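PDB 2YW6: DNA protection during starvation protein from Mycobacterium smegmatis, which oxidises iron(II) with hydrogen peroxide, stores the iron(III) mineral inside a hollow twelve-subunit shell and binds DNA, shielding it from hydroxyl radicals. Local coordinates for the interface of chains A and B and the interface of chains A and C. Sequence-based numbering; all coordinates share one arbitrary frame. Chains: chain A/B/C, DNA protection during starvation protein.

Contact 1: the interface of chains A and B. Residues chain A 49, 53, 151, 154-155; chain B 43-45, 47-48.
B:Phe47 drives the edge of its ring at the imidazole of A:His155, and this edge-to-face pair is the dense part of the contact. The ring centroids lie 4.6 Å apart and the planes are turned 64° to each other, with the CD2–CE2 edge of the phenyl over one face of the imidazole. The first torsion of B:Phe47 (chi1 83°) sets CG between its own backbone N and carbonyl carbon, and this sends the ring out from the first turn of helix 47-74. Its far end also meets the methyl of A:Ala154, CE2 to CB 3.6 Å, and CZ approaches CD1 of A:Phe151. What fixes the rotation of the imidazole is a bond within chain A: ND1 of A:His155 donates to the carbonyl O of A:Phe151 at 2.9 Å, almost straight and in the ring plane. At the edge of the same ring sits the CD1 methyl of B:Ile48, 3.5 Å from CE1 of A:His155; this methyl also touches CB of A:Met53. Outer side-chain atoms pack more loosely: B:Val43 CG1 is 4.1 Å from A:Ala154 CB, the B:Pro45 ring CG 3.9 Å from A:His155 O, and, on the far flank, B:Ile48 CG2 4.0 Å from A:Gly49 CA. Backbone still holds the Val-Pro side, through B:Gly44 N to A:Ala154 O, 2.8 Å. The site fastens the end of helix 132-156 to the next subunit's helix 47-74, helping hold the hollow dodecamer together.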
loop_
_atom_site.group_PDB
_atom_site.type_symbol
_atom_site.label_atom_id
_atom_site.label_comp_id
_atom_site.label_asym_id
_atom_site.label_seq_id
_atom_site.Cartn_x
_atom_site.Cartn_y
_atom_site.Cartn_z
ATOM N N GLY A 49 23.399 -12.921 -2.592
ATOM C CA GLY A 49 22.275 -13.837 -2.722
ATOM C C GLY A 49 21.956 -14.579 -1.434
ATOM O O GLY A 49 20.791 -14.771 -1.071
ATOM N N MET A 53 18.636 -14.794 0.757
ATOM C CA MET A 53 18.055 -16.080 1.112
ATOM C C MET A 53 17.822 -16.269 2.600
ATOM O O MET A 53 16.870 -16.933 3.014
ATOM C CB MET A 53 18.950 -17.206 0.593
ATOM C CG MET A 53 18.450 -18.590 0.940
ATOM S SD MET A 53 19.608 -19.878 0.480
ATOM C CE MET A 53 20.775 -19.814 1.834
ATOM N N PHE A 151 17.643 -24.943 -0.455
ATOM C CA PHE A 151 18.287 -23.789 -1.070
ATOM C C PHE A 151 19.729 -23.680 -0.586
ATOM O O PHE A 151 20.601 -23.229 -1.336
ATOM C CB PHE A 151 17.499 -22.511 -0.763
ATOM C CG PHE A 151 16.200 -22.434 -1.502
ATOM C CD1 PHE A 151 16.186 -22.488 -2.891
ATOM C CD2 PHE A 151 14.987 -22.372 -0.823
ATOM C CE1 PHE A 151 14.989 -22.486 -3.593
ATOM C CE2 PHE A 151 13.779 -22.370 -1.522
ATOM C CZ PHE A 151 13.784 -22.430 -2.907
ATOM N N ALA A 154 21.461 -26.457 -2.542
ATOM C CA ALA A 154 21.575 -26.172 -3.973
ATOM C C ALA A 154 22.795 -25.315 -4.225
ATOM O O ALA A 154 23.355 -25.311 -5.329
ATOM C CB ALA A 154 20.349 -25.460 -4.476
ATOM N N HIS A 155 23.195 -24.574 -3.200
ATOM C CA HIS A 155 24.364 -23.717 -3.291
ATOM C C HIS A 155 25.629 -24.565 -3.268
ATOM O O HIS A 155 26.617 -24.239 -3.925
ATOM C CB HIS A 155 24.431 -22.765 -2.102
ATOM C CG HIS A 155 23.829 -21.421 -2.356
ATOM N ND1 HIS A 155 22.503 -21.141 -2.111
ATOM C CD2 HIS A 155 24.389 -20.268 -2.789
ATOM C CE1 HIS A 155 22.273 -19.866 -2.376
ATOM N NE2 HIS A 155 23.400 -19.313 -2.789
ATOM N N VAL B 43 21.129 -25.014 -9.957
ATOM C CA VAL B 43 21.836 -25.128 -8.698
ATOM C C VAL B 43 23.227 -24.577 -8.947
ATOM O O VAL B 43 23.584 -24.275 -10.086
ATOM C CB VAL B 43 21.944 -26.595 -8.226
ATOM C CG1 VAL B 43 20.559 -27.233 -8.142
ATOM C CG2 VAL B 43 22.835 -27.361 -9.159
ATOM N N GLY B 44 24.014 -24.445 -7.889
ATOM C CA GLY B 44 25.351 -23.905 -8.044
ATOM C C GLY B 44 25.498 -22.713 -7.125
ATOM O O GLY B 44 24.497 -22.214 -6.621
ATOM N N PRO B 45 26.725 -22.231 -6.890
ATOM C CA PRO B 45 27.021 -21.091 -6.020
ATOM C C PRO B 45 26.250 -19.799 -6.294
ATOM O O PRO B 45 26.021 -18.999 -5.384
ATOM C CB PRO B 45 28.524 -20.910 -6.198
ATOM C CG PRO B 45 28.985 -22.315 -6.401
ATOM C CD PRO B 45 27.975 -22.819 -7.402
ATOM N N PHE B 47 23.123 -19.720 -8.160
ATOM C CA PHE B 47 21.799 -20.019 -8.708
ATOM C C PHE B 47 20.700 -19.010 -8.351
ATOM O O PHE B 47 19.797 -18.752 -9.154
ATOM C CB PHE B 47 21.371 -21.428 -8.289
ATOM C CG PHE B 47 20.756 -21.504 -6.928
ATOM C CD1 PHE B 47 19.408 -21.209 -6.744
ATOM C CD2 PHE B 47 21.516 -21.869 -5.829
ATOM C CE1 PHE B 47 18.822 -21.287 -5.485
ATOM C CE2 PHE B 47 20.940 -21.950 -4.569
ATOM C CZ PHE B 47 19.590 -21.654 -4.397
ATOM N N ILE B 48 20.778 -18.446 -7.150
ATOM C CA ILE B 48 19.789 -17.480 -6.693
ATOM C C ILE B 48 19.777 -16.225 -7.553
ATOM O O ILE B 48 18.745 -15.580 -7.702
ATOM C CB ILE B 48 20.021 -17.124 -5.203
ATOM C CG1 ILE B 48 19.374 -18.208 -4.343
ATOM C CG2 ILE B 48 19.485 -15.735 -4.877
ATOM C CD1 ILE B 48 19.393 -17.927 -2.876
#

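Contact 2: the interface of chains A and C. Residues chain A 79-83, 85; chain C 33, 37, 40-41, 94-95.
The imidazole of C:His37 has the CG2 methyl of A:Thr82 over one face, 3.8 Å above the plane and towards the rim, and the tip of its own chain's C:Asn41 amide (modelled as OD1) over the opposite face. At its edge, in the ring plane, lie the backbone N of A:Gly81 and CA of A:Lys80. The indole of C:Trp40 presents its six-membered ring to A:Gly81, CZ3 to CA 3.8 Å, while the CB of the C:Trp40 side chain touches CG of A:Pro79. This is the two-fold interface of the Dps family, ferritin-like proteins whose ferroxidase iron is bound between two subunits; C:His39, on the same helix 14-41, is a probable iron ligand.

CG of C:His37 stands anti to its backbone N (chi1 175°), carrying the ring out to the chain A loop. There ND1 accepts a nearly straight hydrogen bond from A:Gly81 N at 3.2 Å, nearly in the ring plane. The carbonyl O of A:Gly81 rests near CB of C:Leu33, whose CD1 meets A:Pro83 CG at 3.7 Å.

At the other end of the loop, A:Thr82 OG1 donates to the carboxylate OD1 of C:Asp94 at 2.6 Å, on the syn side but 32° out of the carboxylate plane. The hydroxyl sits between its own backbone N and carbonyl carbon (chi1 66°), while the methyl points towards C:His37 and C:Tyr95. A weak bond from A:Ala85 N also reaches OG1, linking the hydroxyl to the first turn of helix 83-89. Tip to tip with A:Pro79, the C:Asn41 amide as modelled brings OD1 against the proline carbonyl O; both can only accept, so that amide's orientation is doubtful, and turning it over would put ND2 as a donor toward A:Pro79 O.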
loop_
_atom_site.group_PDB
_atom_site.type_symbol
_atom_site.label_atom_id
_atom_site.label_comp_id
_atom_site.label_asym_id
_atom_site.label_seq_id
_atom_site.Cartn_x
_atom_site.Cartn_y
_atom_site.Cartn_z
ATOM N N PRO A 79 7.082 -20.181 28.877
ATOM C CA PRO A 79 8.116 -20.368 27.851
ATOM C C PRO A 79 9.396 -19.602 28.211
ATOM O O PRO A 79 9.345 -18.504 28.773
ATOM C CB PRO A 79 7.444 -19.855 26.576
ATOM C CG PRO A 79 6.508 -18.788 27.091
ATOM C CD PRO A 79 5.929 -19.431 28.334
ATOM N N LYS A 80 10.543 -20.190 27.895
ATOM C CA LYS A 80 11.833 -19.581 28.212
ATOM C C LYS A 80 12.557 -19.112 26.957
ATOM O O LYS A 80 12.842 -19.917 26.064
ATOM C CB LYS A 80 12.720 -20.595 28.956
ATOM C CG LYS A 80 12.526 -20.673 30.473
ATOM C CD LYS A 80 11.075 -20.847 30.871
ATOM C CE LYS A 80 10.939 -21.046 32.378
ATOM N NZ LYS A 80 11.594 -22.318 32.802
ATOM N N GLY A 81 12.878 -17.821 26.892
ATOM C CA GLY A 81 13.564 -17.318 25.719
ATOM C C GLY A 81 14.865 -16.569 25.942
ATOM O O GLY A 81 15.417 -15.989 25.004
ATOM N N THR A 82 15.381 -16.576 27.165
ATOM C CA THR A 82 16.622 -15.858 27.427
ATOM C C THR A 82 17.811 -16.658 26.936
ATOM O O THR A 82 17.700 -17.848 26.660
ATOM C CB THR A 82 16.807 -15.574 28.925
ATOM O OG1 THR A 82 16.988 -16.810 29.625
ATOM C CG2 THR A 82 15.592 -14.858 29.480
ATOM N N PRO A 83 18.968 -15.999 26.795
ATOM C CA PRO A 83 20.178 -16.686 26.332
ATOM C C PRO A 83 20.453 -17.909 27.209
ATOM O O PRO A 83 20.821 -18.975 26.716
ATOM C CB PRO A 83 21.248 -15.610 26.494
ATOM C CG PRO A 83 20.485 -14.353 26.206
ATOM C CD PRO A 83 19.217 -14.562 26.986
ATOM N N ALA A 85 18.348 -19.739 28.776
ATOM C CA ALA A 85 17.395 -20.795 28.473
ATOM C C ALA A 85 17.928 -21.599 27.303
ATOM O O ALA A 85 17.882 -22.825 27.313
ATOM C CB ALA A 85 16.049 -20.193 28.127
ATOM N N LEU C 33 16.005 -10.714 22.948
ATOM C CA LEU C 33 15.564 -12.054 23.310
ATOM C C LEU C 33 14.729 -11.871 24.586
ATOM O O LEU C 33 13.621 -12.399 24.724
ATOM C CB LEU C 33 16.751 -12.994 23.586
ATOM C CG LEU C 33 17.614 -13.524 22.429
ATOM C CD1 LEU C 33 18.616 -14.559 22.978
ATOM C CD2 LEU C 33 16.736 -14.149 21.356
ATOM N N HIS C 37 10.874 -12.613 25.630
ATOM C CA HIS C 37 10.597 -13.401 26.817
ATOM C C HIS C 37 9.543 -12.730 27.721
ATOM O O HIS C 37 8.605 -13.389 28.167
ATOM C CB HIS C 37 11.894 -13.610 27.602
ATOM C CG HIS C 37 11.706 -14.320 28.907
ATOM N ND1 HIS C 37 11.819 -15.688 29.040
ATOM C CD2 HIS C 37 11.378 -13.847 30.134
ATOM C CE1 HIS C 37 11.568 -16.029 30.289
ATOM N NE2 HIS C 37 11.297 -14.930 30.976
ATOM N N TRP C 40 6.175 -12.887 26.197
ATOM C CA TRP C 40 5.561 -14.179 26.342
ATOM C C TRP C 40 5.054 -14.490 27.737
ATOM O O TRP C 40 4.175 -15.329 27.894
ATOM C CB TRP C 40 6.549 -15.256 25.922
ATOM C CG TRP C 40 7.013 -15.122 24.514
ATOM C CD1 TRP C 40 6.300 -14.620 23.455
ATOM C CD2 TRP C 40 8.262 -15.572 23.976
ATOM N NE1 TRP C 40 7.028 -14.742 22.294
ATOM C CE2 TRP C 40 8.231 -15.325 22.583
ATOM C CE3 TRP C 40 9.396 -16.178 24.538
ATOM C CZ2 TRP C 40 9.297 -15.661 21.740
ATOM C CZ3 TRP C 40 10.449 -16.517 23.704
ATOM C CH2 TRP C 40 10.394 -16.257 22.315
ATOM N N ASN C 41 5.593 -13.820 28.750
ATOM C CA ASN C 41 5.206 -14.111 30.129
ATOM C C ASN C 41 4.461 -13.069 30.952
ATOM O O ASN C 41 4.320 -13.247 32.158
ATOM C CB ASN C 41 6.436 -14.543 30.918
ATOM C CG ASN C 41 6.927 -15.902 30.517
ATOM O OD1 ASN C 41 7.933 -16.037 29.808
ATOM N ND2 ASN C 41 6.213 -16.934 30.963
ATOM N N ASP C 94 21.241 -13.396 33.613
ATOM C CA ASP C 94 20.208 -13.792 32.677
ATOM C C ASP C 94 18.906 -13.260 33.268
ATOM O O ASP C 94 18.717 -13.312 34.492
ATOM C CB ASP C 94 20.154 -15.316 32.583
ATOM C CG ASP C 94 19.548 -15.795 31.297
ATOM O OD1 ASP C 94 18.934 -16.880 31.286
ATOM O OD2 ASP C 94 19.700 -15.089 30.285
ATOM N N TYR C 95 18.024 -12.730 32.418
ATOM C CA TYR C 95 16.743 -12.210 32.900
ATOM C C TYR C 95 16.042 -13.390 33.580
ATOM O O TYR C 95 15.875 -14.446 32.970
ATOM C CB TYR C 95 15.910 -11.682 31.732
ATOM C CG TYR C 95 14.625 -11.022 32.155
ATOM C CD1 TYR C 95 14.572 -9.650 32.411
ATOM C CD2 TYR C 95 13.452 -11.758 32.273
ATOM C CE1 TYR C 95 13.372 -9.027 32.771
ATOM C CE2 TYR C 95 12.253 -11.144 32.640
ATOM C CZ TYR C 95 12.222 -9.784 32.878
ATOM O OH TYR C 95 11.028 -9.189 33.207
#

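Contact 1 and contact 2 lie about 34 Å apart between the centres of their C-alpha atoms, and chain A takes part in both with different pieces: helices 47-74 and 132-156 at contact 1, the loop 79-82 and the start of helix 83-89 at contact 2. They share no residue. Contact 2 belongs to a two-fold interface and so recurs with the chains exchanged, whereas the interface of contact 1 is not an exact two-fold. Each subunit can therefore pair with one neighbour through contact 2 while joining others through contact 1, and repeating both kinds of junction helps close the twelve-subunit shell.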